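Local coordinates for protein actinorhodin polyketide putative beta-ketoacyl synthase 2 (Streptomyces coelicolor A3, PDB 1TQY) that probably serves as the chain length factor of the actinorhodin polyketide synthase, a ketosynthase-like subunit that works with a partner ketosynthase to help set polyketide chain length, at residues A53-Q58 against T217-A222; A167-G172 against T338-S343; G211-A216 against Y233-G238; D305-P310 against L395-W400. One frame throughout, in Å; residues are numbered along the deposited sequence.

Contact 1 of 4, residues A53-Q58 against T217-A222; sequences ATLAGQ and TDPDRA. With NA (sodium ion), chain K.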
loop_
_atom_site.group_PDB
_atom_site.type_symbol
_atom_site.label_atom_id
_atom_site.label_comp_id
_atom_site.label_asym_id
_atom_site.label_seq_id
_atom_site.Cartn_x
_atom_site.Cartn_y
_atom_site.Cartn_z
ATOM N N ALA B 53 26.438 -3.886 11.040
ATOM C CA ALA B 53 26.414 -4.056 9.594
ATOM C C ALA B 53 27.014 -2.797 8.983
ATOM O O ALA B 53 26.749 -1.696 9.462
ATOM C CB ALA B 53 24.982 -4.245 9.114
ATOM N N THR B 54 27.807 -2.957 7.927
ATOM C CA THR B 54 28.461 -1.816 7.299
ATOM C C THR B 54 28.419 -1.799 5.782
ATOM O O THR B 54 28.860 -0.835 5.156
ATOM C CB THR B 54 29.942 -1.766 7.691
ATOM O OG1 THR B 54 30.587 -2.949 7.204
ATOM C CG2 THR B 54 30.096 -1.697 9.195
ATOM N N LEU B 55 27.900 -2.862 5.187
ATOM C CA LEU B 55 27.852 -2.949 3.733
ATOM C C LEU B 55 26.459 -2.722 3.167
ATOM O O LEU B 55 25.469 -3.138 3.764
ATOM C CB LEU B 55 28.366 -4.318 3.284
ATOM C CG LEU B 55 29.839 -4.658 3.521
ATOM C CD1 LEU B 55 30.122 -6.025 2.909
ATOM C CD2 LEU B 55 30.740 -3.606 2.882
ATOM N N ALA B 56 26.396 -2.064 2.013
ATOM C CA ALA B 56 25.130 -1.785 1.354
ATOM C C ALA B 56 25.315 -1.493 -0.126
ATOM O O ALA B 56 26.415 -1.169 -0.577
ATOM C CB ALA B 56 24.432 -0.613 2.021
ATOM N N GLY B 57 24.228 -1.634 -0.880
ATOM C CA GLY B 57 24.264 -1.349 -2.301
ATOM C C GLY B 57 23.870 0.104 -2.517
ATOM O O GLY B 57 22.684 0.425 -2.603
ATOM N N GLN B 58 24.858 0.987 -2.595
ATOM C CA GLN B 58 24.588 2.403 -2.804
ATOM C C GLN B 58 24.684 2.810 -4.257
ATOM O O GLN B 58 25.457 2.238 -5.024
ATOM C CB GLN B 58 25.580 3.270 -2.037
ATOM C CG GLN B 58 25.413 3.309 -0.548
ATOM C CD GLN B 58 26.503 4.142 0.119
ATOM O OE1 GLN B 58 26.535 4.283 1.338
ATOM N NE2 GLN B 58 27.404 4.695 -0.688
ATOM N N THR B 217 32.497 -7.800 5.934
ATOM C CA THR B 217 33.207 -6.575 5.572
ATOM C C THR B 217 33.779 -6.708 4.164
ATOM O O THR B 217 34.256 -5.737 3.588
ATOM C CB THR B 217 34.356 -6.244 6.564
ATOM O OG1 THR B 217 35.268 -7.349 6.637
ATOM C CG2 THR B 217 33.794 -5.939 7.957
ATOM N N ASP B 218 33.734 -7.922 3.623
ATOM C CA ASP B 218 34.225 -8.198 2.270
ATOM C C ASP B 218 33.029 -8.124 1.328
ATOM O O ASP B 218 32.208 -9.035 1.283
ATOM C CB ASP B 218 34.849 -9.601 2.213
ATOM C CG ASP B 218 35.437 -9.933 0.849
ATOM O OD1 ASP B 218 35.471 -9.050 -0.038
ATOM O OD2 ASP B 218 35.877 -11.089 0.664
ATOM N N PRO B 219 32.924 -7.036 0.556
ATOM C CA PRO B 219 31.830 -6.810 -0.395
ATOM C C PRO B 219 31.597 -7.946 -1.385
ATOM O O PRO B 219 30.468 -8.173 -1.804
ATOM C CB PRO B 219 32.243 -5.521 -1.102
ATOM C CG PRO B 219 33.013 -4.801 -0.062
ATOM C CD PRO B 219 33.868 -5.908 0.531
ATOM N N ASP B 220 32.662 -8.651 -1.764
ATOM C CA ASP B 220 32.523 -9.748 -2.713
ATOM C C ASP B 220 31.956 -10.993 -2.060
ATOM O O ASP B 220 31.527 -11.913 -2.754
ATOM C CB ASP B 220 33.865 -10.133 -3.335
ATOM C CG ASP B 220 34.545 -8.981 -4.022
ATOM O OD1 ASP B 220 33.890 -8.277 -4.824
ATOM O OD2 ASP B 220 35.755 -8.786 -3.770
ATOM N N ARG B 221 31.962 -11.034 -0.733
ATOM C CA ARG B 221 31.475 -12.216 -0.030
ATOM C C ARG B 221 30.591 -11.907 1.167
ATOM O O ARG B 221 30.826 -12.404 2.268
ATOM C CB ARG B 221 32.665 -13.065 0.428
ATOM C CG ARG B 221 33.520 -13.635 -0.691
ATOM C CD ARG B 221 33.629 -15.142 -0.536
ATOM N NE ARG B 221 32.589 -15.834 -1.269
ATOM C CZ ARG B 221 32.210 -17.090 -1.049
ATOM N NH1 ARG B 221 32.784 -17.815 -0.095
ATOM N NH2 ARG B 221 31.253 -17.623 -1.801
ATOM N N ALA B 222 29.558 -11.109 0.947
ATOM C CA ALA B 222 28.656 -10.743 2.030
ATOM C C ALA B 222 27.227 -11.193 1.763
ATOM O O ALA B 222 26.504 -11.594 2.677
ATOM C CB ALA B 222 28.698 -9.233 2.250
HETATM NA NA NA K . 27.185 1.560 -6.370
HETATM O O HOH W 1 29.166 0.762 -7.319
HETATM O O HOH W 2 28.717 1.762 -3.815
HETATM O O HOH W 3 26.957 3.082 -7.527
#
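L55 carries this contact, reaching with both methyl branches into the bend made by T217, P219 and A222. Its CG lies anti to the carbonyl carbon (chi1 -66°); of the two methyls, CD1 comes to 3.6 Å from A222 CB and also lies against backbone: the P219 nitrogen is 3.8 Å from L55 CD1. CD2 meets the proline ring, with L55 CD2 to P219 CG at 3.9 Å, and the leucine and proline side chains cross at about a right angle. The loop segment T217-A222 owes its shape to a beta turn, in which R221 N donates to D218 O at 2.8 Å across P219 and D220. L55 itself sits on the short strand 55-57, which pairs antiparallel with strand 40-42, so the turn is packed against a two-stranded antiparallel pair of the ketosynthase-like fold. T54 adds a looser touch, its OG1 lying 4.4 Å from T217 CG2. Further along the strand segment, the Q58 carbonyl oxygen binds a sodium ion at 2.3 Å, in a site shared with the carbonyl oxygen of P21 and three waters. D220 OD1 hydrogen-bonds to H38.

Contact 2 of 4, residues A167-G172 against T338-S343; sequences AEQAGG and TGRLYS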
loop_
_atom_site.group_PDB
_atom_site.type_symbol
_atom_site.label_atom_id
_atom_site.label_comp_id
_atom_site.label_asym_id
_atom_site.label_seq_id
_atom_site.Cartn_x
_atom_site.Cartn_y
_atom_site.Cartn_z
ATOM N N ALA B 167 4.320 -4.626 1.099
ATOM C CA ALA B 167 4.466 -6.051 1.420
ATOM C C ALA B 167 5.958 -6.385 1.385
ATOM O O ALA B 167 6.385 -7.370 0.776
ATOM C CB ALA B 167 3.712 -6.905 0.392
ATOM N N GLU B 168 6.740 -5.543 2.053
ATOM C CA GLU B 168 8.193 -5.665 2.093
ATOM C C GLU B 168 8.722 -5.989 0.692
ATOM O O GLU B 168 8.254 -5.386 -0.282
ATOM C CB GLU B 168 8.613 -6.702 3.126
ATOM C CG GLU B 168 9.950 -6.364 3.767
ATOM C CD GLU B 168 11.033 -7.339 3.356
ATOM O OE1 GLU B 168 12.213 -7.069 3.645
ATOM O OE2 GLU B 168 10.692 -8.379 2.743
ATOM N N GLN B 169 9.672 -6.914 0.564
ATOM C CA GLN B 169 10.243 -7.244 -0.763
ATOM C C GLN B 169 9.294 -7.977 -1.715
ATOM O O GLN B 169 9.599 -8.167 -2.894
ATOM C CB GLN B 169 11.542 -8.066 -0.617
ATOM C CG GLN B 169 12.265 -8.335 -1.965
ATOM C CD GLN B 169 13.713 -7.834 -1.987
ATOM O OE1 GLN B 169 14.091 -6.971 -1.192
ATOM N NE2 GLN B 169 14.519 -8.361 -2.912
ATOM N N ALA B 170 8.150 -8.406 -1.216
ATOM C CA ALA B 170 7.215 -9.093 -2.101
ATOM C C ALA B 170 6.353 -8.058 -2.825
ATOM O O ALA B 170 5.807 -8.326 -3.892
ATOM C CB ALA B 170 6.329 -10.034 -1.297
ATOM N N GLY B 171 6.253 -6.874 -2.230
ATOM C CA GLY B 171 5.426 -5.818 -2.784
ATOM C C GLY B 171 5.643 -5.456 -4.239
ATOM O O GLY B 171 4.675 -5.282 -4.978
ATOM N N GLY B 172 6.904 -5.328 -4.637
ATOM C CA GLY B 172 7.242 -4.982 -6.002
ATOM C C GLY B 172 6.612 -5.889 -7.036
ATOM O O GLY B 172 6.124 -5.410 -8.062
ATOM N N THR B 338 23.399 -6.351 -6.612
ATOM C CA THR B 338 22.769 -5.109 -6.150
ATOM C C THR B 338 22.378 -5.054 -4.679
ATOM O O THR B 338 22.325 -3.973 -4.090
ATOM C CB THR B 338 21.474 -4.815 -6.929
ATOM O OG1 THR B 338 20.500 -5.825 -6.625
ATOM C CG2 THR B 338 21.733 -4.814 -8.415
ATOM N N GLY B 339 22.104 -6.210 -4.089
ATOM C CA GLY B 339 21.661 -6.235 -2.713
ATOM C C GLY B 339 20.149 -6.313 -2.819
ATOM O O GLY B 339 19.612 -6.280 -3.932
ATOM N N ARG B 340 19.452 -6.429 -1.691
ATOM C CA ARG B 340 17.992 -6.511 -1.707
ATOM C C ARG B 340 17.429 -5.092 -1.701
ATOM O O ARG B 340 17.697 -4.312 -0.782
ATOM C CB ARG B 340 17.482 -7.290 -0.487
ATOM C CG ARG B 340 17.872 -8.781 -0.471
ATOM C CD ARG B 340 17.170 -9.569 0.647
ATOM N NE ARG B 340 15.733 -9.768 0.445
ATOM C CZ ARG B 340 15.197 -10.680 -0.362
ATOM N NH1 ARG B 340 15.976 -11.492 -1.064
ATOM N NH2 ARG B 340 13.879 -10.796 -0.450
ATOM N N LEU B 341 16.638 -4.767 -2.719
ATOM C CA LEU B 341 16.083 -3.430 -2.847
ATOM C C LEU B 341 14.633 -3.323 -2.381
ATOM O O LEU B 341 13.926 -2.375 -2.719
ATOM C CB LEU B 341 16.215 -2.953 -4.300
ATOM C CG LEU B 341 17.565 -3.231 -4.985
ATOM C CD1 LEU B 341 17.477 -2.697 -6.402
ATOM C CD2 LEU B 341 18.747 -2.562 -4.230
ATOM N N TYR B 342 14.188 -4.309 -1.610
ATOM C CA TYR B 342 12.841 -4.289 -1.058
ATOM C C TYR B 342 11.763 -4.142 -2.128
ATOM O O TYR B 342 11.582 -5.042 -2.948
ATOM C CB TYR B 342 12.748 -3.159 -0.020
ATOM C CG TYR B 342 13.741 -3.317 1.119
ATOM C CD1 TYR B 342 13.592 -4.333 2.064
ATOM C CD2 TYR B 342 14.865 -2.491 1.220
ATOM C CE1 TYR B 342 14.534 -4.530 3.076
ATOM C CE2 TYR B 342 15.815 -2.682 2.231
ATOM C CZ TYR B 342 15.641 -3.705 3.151
ATOM O OH TYR B 342 16.595 -3.915 4.129
ATOM N N SER B 343 11.053 -3.016 -2.138
ATOM C CA SER B 343 10.014 -2.842 -3.131
ATOM C C SER B 343 10.628 -2.718 -4.518
ATOM O O SER B 343 9.930 -2.820 -5.525
ATOM C CB SER B 343 9.134 -1.623 -2.805
ATOM O OG SER B 343 9.734 -0.408 -3.231
HETATM O O HOH W 4 14.457 -7.975 1.682
HETATM O O HOH W 5 12.555 -10.286 2.304
HETATM O O HOH W 6 9.704 -6.212 -4.696
HETATM O O HOH W 7 16.862 -6.840 -4.727
#
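Q169 lays its side-chain amide flat over the guanidinium of R340. The two planes are only 17° apart, and Q169 NE2 stands 3.5 Å above the guanidinium plane, over its centre. Q169 gets there with CG anti to the backbone N (chi1 -175°) and a bend at chi2. R340 answers with a chain that bends at chi3, turning NE back toward the glutamine. The other end of the amide touches backbone: Q169 OE1 accepts a weak, bent bond from Y342 N at 2.7 Å. The segment A167-G172 is the sharp bend that takes strand 163-166 into the buried helix 171-185. In thiolase-fold ketosynthases this bend holds the catalytic cysteine, and a chain length factor has glutamine there, consistent with Q169. Beside it, E168 brings OE1 to the edge of the Y342 ring, 3.4 Å from Y342 CD1, while E168 OE2 takes a nearly straight 2.8 Å bond from Q169 N, met from above the carboxylate plane. That same OE2 also accepts from R399 N. One water spans the backbones, donating to Q169 O and to Y342 O. The polar ends find their main partners further off: R340 NH2 in a salt bridge with D305, Y342 OH on Q207 and S343 OG on D196. E168 and Y342 are each also packed by an aromatic side chain of the neighbouring subunit.

Contact 3 of 4, residues G211-A216 against Y233-G238; sequences GRISTA and YVPGEG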
loop_
_atom_site.group_PDB
_atom_site.type_symbol
_atom_site.label_atom_id
_atom_site.label_comp_id
_atom_site.label_asym_id
_atom_site.label_seq_id
_atom_site.Cartn_x
_atom_site.Cartn_y
_atom_site.Cartn_z
ATOM N N GLY B 211 17.389 -8.676 11.833
ATOM C CA GLY B 211 18.112 -9.830 12.331
ATOM C C GLY B 211 18.625 -10.635 11.155
ATOM O O GLY B 211 19.160 -11.723 11.328
ATOM N N ARG B 212 18.503 -10.085 9.952
ATOM C CA ARG B 212 18.936 -10.817 8.762
ATOM C C ARG B 212 19.981 -10.141 7.887
ATOM O O ARG B 212 20.286 -10.603 6.785
ATOM C CB ARG B 212 17.700 -11.166 7.929
ATOM C CG ARG B 212 16.807 -12.218 8.592
ATOM C CD ARG B 212 15.450 -12.365 7.903
ATOM N NE ARG B 212 14.621 -13.414 8.525
ATOM C CZ ARG B 212 13.350 -13.660 8.206
ATOM N NH1 ARG B 212 12.742 -12.941 7.268
ATOM N NH2 ARG B 212 12.689 -14.621 8.827
ATOM N N ILE B 213 20.553 -9.058 8.388
ATOM C CA ILE B 213 21.542 -8.323 7.619
ATOM C C ILE B 213 22.974 -8.803 7.839
ATOM O O ILE B 213 23.411 -8.986 8.971
ATOM C CB ILE B 213 21.394 -6.840 7.929
ATOM C CG1 ILE B 213 20.031 -6.394 7.379
ATOM C CG2 ILE B 213 22.512 -6.030 7.312
ATOM C CD1 ILE B 213 19.811 -4.931 7.423
ATOM N N SER B 214 23.691 -9.027 6.741
ATOM C CA SER B 214 25.065 -9.489 6.818
ATOM C C SER B 214 25.979 -8.502 7.517
ATOM O O SER B 214 25.902 -7.293 7.287
ATOM C CB SER B 214 25.623 -9.765 5.421
ATOM O OG SER B 214 27.021 -9.980 5.492
ATOM N N THR B 215 26.848 -9.023 8.378
ATOM C CA THR B 215 27.799 -8.177 9.076
ATOM C C THR B 215 29.185 -8.360 8.458
ATOM O O THR B 215 30.191 -8.008 9.063
ATOM C CB THR B 215 27.876 -8.503 10.588
ATOM O OG1 THR B 215 28.255 -9.873 10.769
ATOM C CG2 THR B 215 26.530 -8.244 11.265
ATOM N N ALA B 216 29.240 -8.899 7.245
ATOM C CA ALA B 216 30.528 -9.107 6.575
ATOM C C ALA B 216 31.204 -7.770 6.246
ATOM O O ALA B 216 30.555 -6.731 6.270
ATOM C CB ALA B 216 30.321 -9.908 5.288
ATOM N N TYR B 233 21.577 -10.970 4.216
ATOM C CA TYR B 233 21.543 -10.245 2.960
ATOM C C TYR B 233 22.149 -8.865 3.148
ATOM O O TYR B 233 22.264 -8.374 4.275
ATOM C CB TYR B 233 20.097 -10.129 2.444
ATOM C CG TYR B 233 19.219 -9.146 3.191
ATOM C CD1 TYR B 233 19.159 -7.800 2.811
ATOM C CD2 TYR B 233 18.432 -9.567 4.269
ATOM C CE1 TYR B 233 18.330 -6.900 3.486
ATOM C CE2 TYR B 233 17.605 -8.678 4.950
ATOM C CZ TYR B 233 17.555 -7.344 4.552
ATOM O OH TYR B 233 16.721 -6.469 5.210
ATOM N N VAL B 234 22.569 -8.260 2.043
ATOM C CA VAL B 234 23.120 -6.911 2.072
ATOM C C VAL B 234 22.011 -5.987 1.554
ATOM O O VAL B 234 21.445 -6.242 0.496
ATOM C CB VAL B 234 24.370 -6.784 1.152
ATOM C CG1 VAL B 234 24.782 -5.315 1.045
ATOM C CG2 VAL B 234 25.545 -7.596 1.745
ATOM N N PRO B 235 21.661 -4.930 2.307
ATOM C CA PRO B 235 20.611 -3.983 1.891
ATOM C C PRO B 235 21.106 -3.180 0.686
ATOM O O PRO B 235 22.313 -3.029 0.485
ATOM C CB PRO B 235 20.463 -3.061 3.099
ATOM C CG PRO B 235 21.051 -3.835 4.229
ATOM C CD PRO B 235 22.198 -4.568 3.628
ATOM N N GLY B 236 20.180 -2.650 -0.101
ATOM C CA GLY B 236 20.562 -1.833 -1.241
ATOM C C GLY B 236 19.509 -0.758 -1.433
ATOM O O GLY B 236 18.490 -0.784 -0.750
ATOM N N GLU B 237 19.746 0.196 -2.328
ATOM C CA GLU B 237 18.759 1.245 -2.599
ATOM C C GLU B 237 18.556 1.236 -4.099
ATOM O O GLU B 237 19.480 0.923 -4.850
ATOM C CB GLU B 237 19.262 2.626 -2.149
ATOM C CG GLU B 237 20.338 3.223 -3.046
ATOM C CD GLU B 237 20.816 4.609 -2.586
ATOM O OE1 GLU B 237 20.075 5.304 -1.850
ATOM O OE2 GLU B 237 21.932 5.011 -2.986
ATOM N N GLY B 238 17.350 1.562 -4.545
ATOM C CA GLY B 238 17.097 1.577 -5.970
ATOM C C GLY B 238 15.935 0.694 -6.355
ATOM O O GLY B 238 15.108 0.323 -5.522
#
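I213 and Y233 form a single parallel-type beta bridge, an isolated pairing inside the long loop between helix 201-208 and strand 238-246 of the ketosynthase-like fold. Two backbone hydrogen bonds make it. Y233 N donates to R212 O at 2.9 Å, nearly along the C=O axis, and the Y233 carbonyl returns the favour: S214 N reaches Y233 O at 2.9 Å from above the carbonyl plane. I213 CA, caught between the two bonds, adds a CA-H...O contact to the same Y233 O.

In the aromatic contact, Y233 holds CG between the backbone N and the carbonyl carbon (chi1 74°), and the end of the side chain comes near the other segment. I213 CG1 sits over a ring face in a CH-pi contact, 4.3 Å from the centroid, and R212 CB lies 3.9 Å from Y233 CE2. The ring's hydroxyl goes on to a hydrogen bond with Y342 OH, and an aromatic side chain of the neighbouring subunit also packs on Y233.

Among the apolar contacts, I213 crosses P235 at about a right angle, with I213 CD1 3.6 Å from P235 CG. Just beyond the bridge, S214 closes an ST turn: its OG, anti to the backbone N, accepts from A216 N at 3.0 Å.

Contact 4 of 4, residues D305-P310 against L395-W400; sequences DGAGVP and LARGRW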
loop_
_atom_site.group_PDB
_atom_site.type_symbol
_atom_site.label_atom_id
_atom_site.label_comp_id
_atom_site.label_asym_id
_atom_site.label_seq_id
_atom_site.Cartn_x
_atom_site.Cartn_y
_atom_site.Cartn_z
ATOM N N ASP B 305 14.121 -15.742 -5.182
ATOM C CA ASP B 305 14.088 -14.622 -4.260
ATOM C C ASP B 305 15.506 -14.393 -3.709
ATOM O O ASP B 305 15.936 -13.250 -3.543
ATOM C CB ASP B 305 13.082 -14.913 -3.134
ATOM C CG ASP B 305 13.090 -13.855 -2.042
ATOM O OD1 ASP B 305 12.724 -12.686 -2.312
ATOM O OD2 ASP B 305 13.459 -14.211 -0.909
ATOM N N GLY B 306 16.237 -15.476 -3.448
ATOM C CA GLY B 306 17.602 -15.356 -2.954
ATOM C C GLY B 306 17.733 -14.625 -1.637
ATOM O O GLY B 306 18.369 -13.567 -1.556
ATOM N N ALA B 307 17.150 -15.198 -0.591
ATOM C CA ALA B 307 17.173 -14.584 0.737
ATOM C C ALA B 307 18.560 -14.344 1.332
ATOM O O ALA B 307 18.763 -13.367 2.056
ATOM C CB ALA B 307 16.342 -15.422 1.698
ATOM N N GLY B 308 19.511 -15.230 1.043
ATOM C CA GLY B 308 20.845 -15.050 1.589
ATOM C C GLY B 308 20.925 -15.451 3.052
ATOM O O GLY B 308 21.977 -15.336 3.682
ATOM N N VAL B 309 19.792 -15.899 3.592
ATOM C CA VAL B 309 19.686 -16.366 4.974
ATOM C C VAL B 309 19.499 -17.862 4.803
ATOM O O VAL B 309 18.562 -18.295 4.140
ATOM C CB VAL B 309 18.439 -15.816 5.692
ATOM C CG1 VAL B 309 18.279 -16.496 7.049
ATOM C CG2 VAL B 309 18.561 -14.309 5.871
ATOM N N PRO B 310 20.389 -18.670 5.397
ATOM C CA PRO B 310 20.340 -20.135 5.303
ATOM C C PRO B 310 18.961 -20.790 5.355
ATOM O O PRO B 310 18.555 -21.474 4.414
ATOM C CB PRO B 310 21.230 -20.581 6.454
ATOM C CG PRO B 310 22.242 -19.481 6.528
ATOM C CD PRO B 310 21.385 -18.245 6.394
ATOM N N LEU B 395 10.516 -14.918 -8.547
ATOM C CA LEU B 395 10.007 -15.122 -7.190
ATOM C C LEU B 395 10.437 -14.028 -6.222
ATOM O O LEU B 395 11.543 -13.502 -6.322
ATOM C CB LEU B 395 10.525 -16.455 -6.658
ATOM C CG LEU B 395 10.185 -17.669 -7.516
ATOM C CD1 LEU B 395 10.736 -18.930 -6.881
ATOM C CD2 LEU B 395 8.677 -17.748 -7.662
ATOM N N ALA B 396 9.579 -13.706 -5.265
ATOM C CA ALA B 396 9.933 -12.698 -4.276
ATOM C C ALA B 396 9.202 -13.010 -2.991
ATOM O O ALA B 396 8.064 -13.459 -3.024
ATOM C CB ALA B 396 9.540 -11.305 -4.763
ATOM N N ARG B 397 9.858 -12.821 -1.852
ATOM C CA ARG B 397 9.169 -13.057 -0.593
ATOM C C ARG B 397 9.312 -11.825 0.252
ATOM O O ARG B 397 10.259 -11.063 0.104
ATOM C CB ARG B 397 9.755 -14.233 0.181
ATOM C CG ARG B 397 9.759 -15.526 -0.574
ATOM C CD ARG B 397 11.162 -16.082 -0.583
ATOM N NE ARG B 397 11.321 -17.098 0.434
ATOM C CZ ARG B 397 12.472 -17.677 0.763
ATOM N NH1 ARG B 397 13.614 -17.350 0.164
ATOM N NH2 ARG B 397 12.454 -18.615 1.688
ATOM N N GLY B 398 8.350 -11.632 1.138
ATOM C CA GLY B 398 8.403 -10.492 2.021
ATOM C C GLY B 398 8.406 -11.001 3.443
ATOM O O GLY B 398 7.780 -12.013 3.753
ATOM N N ARG B 399 9.130 -10.297 4.303
ATOM C CA ARG B 399 9.226 -10.639 5.709
ATOM C C ARG B 399 7.840 -10.887 6.308
ATOM O O ARG B 399 6.899 -10.142 6.036
ATOM C CB ARG B 399 9.915 -9.497 6.447
ATOM C CG ARG B 399 9.965 -9.641 7.950
ATOM C CD ARG B 399 10.532 -8.373 8.538
ATOM N NE ARG B 399 10.641 -8.426 9.990
ATOM C CZ ARG B 399 11.649 -8.981 10.647
ATOM N NH1 ARG B 399 12.649 -9.541 9.985
ATOM N NH2 ARG B 399 11.657 -8.962 11.970
ATOM N N TRP B 400 7.748 -11.929 7.133
ATOM C CA TRP B 400 6.522 -12.359 7.811
ATOM C C TRP B 400 5.679 -13.334 6.989
ATOM O O TRP B 400 4.572 -13.685 7.393
ATOM C CB TRP B 400 5.667 -11.162 8.270
ATOM C CG TRP B 400 6.301 -10.423 9.400
ATOM C CD1 TRP B 400 6.566 -9.084 9.456
ATOM C CD2 TRP B 400 6.844 -10.991 10.603
ATOM N NE1 TRP B 400 7.250 -8.787 10.614
ATOM C CE2 TRP B 400 7.436 -9.937 11.335
ATOM C CE3 TRP B 400 6.895 -12.291 11.131
ATOM C CZ2 TRP B 400 8.071 -10.137 12.567
ATOM C CZ3 TRP B 400 7.526 -12.495 12.363
ATOM C CH2 TRP B 400 8.109 -11.421 13.064
HETATM O O HOH W 8 16.183 -17.660 -0.649
#
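The loop that leaves strand 301-303 meets the neighbouring parallel strand 391-398 here, and D305, at its start, grips R397 with both carboxylate oxygens. OD1 takes the backbone: R397 N donates to D305 OD1 at 2.9 Å, approaching from well above the carboxylate plane, 78° out of it. OD2 takes the side chain, where R397 NH1 makes a weak salt bridge to D305 OD2 at 3.3 Å. The carboxylate and guanidinium planes stand 81° apart, so the two groups do not pair side by side. R397 bends at chi2 and chi3, and its CD is pressed close to the acid, only 3.0 Å from D305 OD2. On the loop side, A307 CB lies 3.7 Å from R397 NH1, and a water accepts from A307 N and, weakly, from the same NH1, in the guanidinium plane. The backbones also come close, with D305 CA 3.5 Å from L395 O. Both charged groups have further partners: the nearby charge of R340 may draw negative charge toward D305 OD1, and R397 NH2 donates to L312 O on the following helix. A loop of this kind, running from the end of a core strand into the next helix, is typical of the C-terminal half of the thiolase fold, where ketosynthases carry a catalytic histidine at about the position of D305.

Contact 2 is the innermost of the four, about 5 Å from the chain centre to its own, and contact 1 lies farthest out, with exposed residues; contacts 3 and 4 fall between but are largely buried. Chemistry follows place: apolar methyls carry contact 1, contact 3 is made by backbone bonds and a ring contact, and contacts 2 and 4 by polar or charged groups. R340 ties the inner three together, its side chain reaching contact 4 and its backbone N probably bonding V234 of contact 3. Contacts 1 and 3 share the loop between helix 201-208 and strand 238-246, and probable backbone bonds join G57 to P235 and E237.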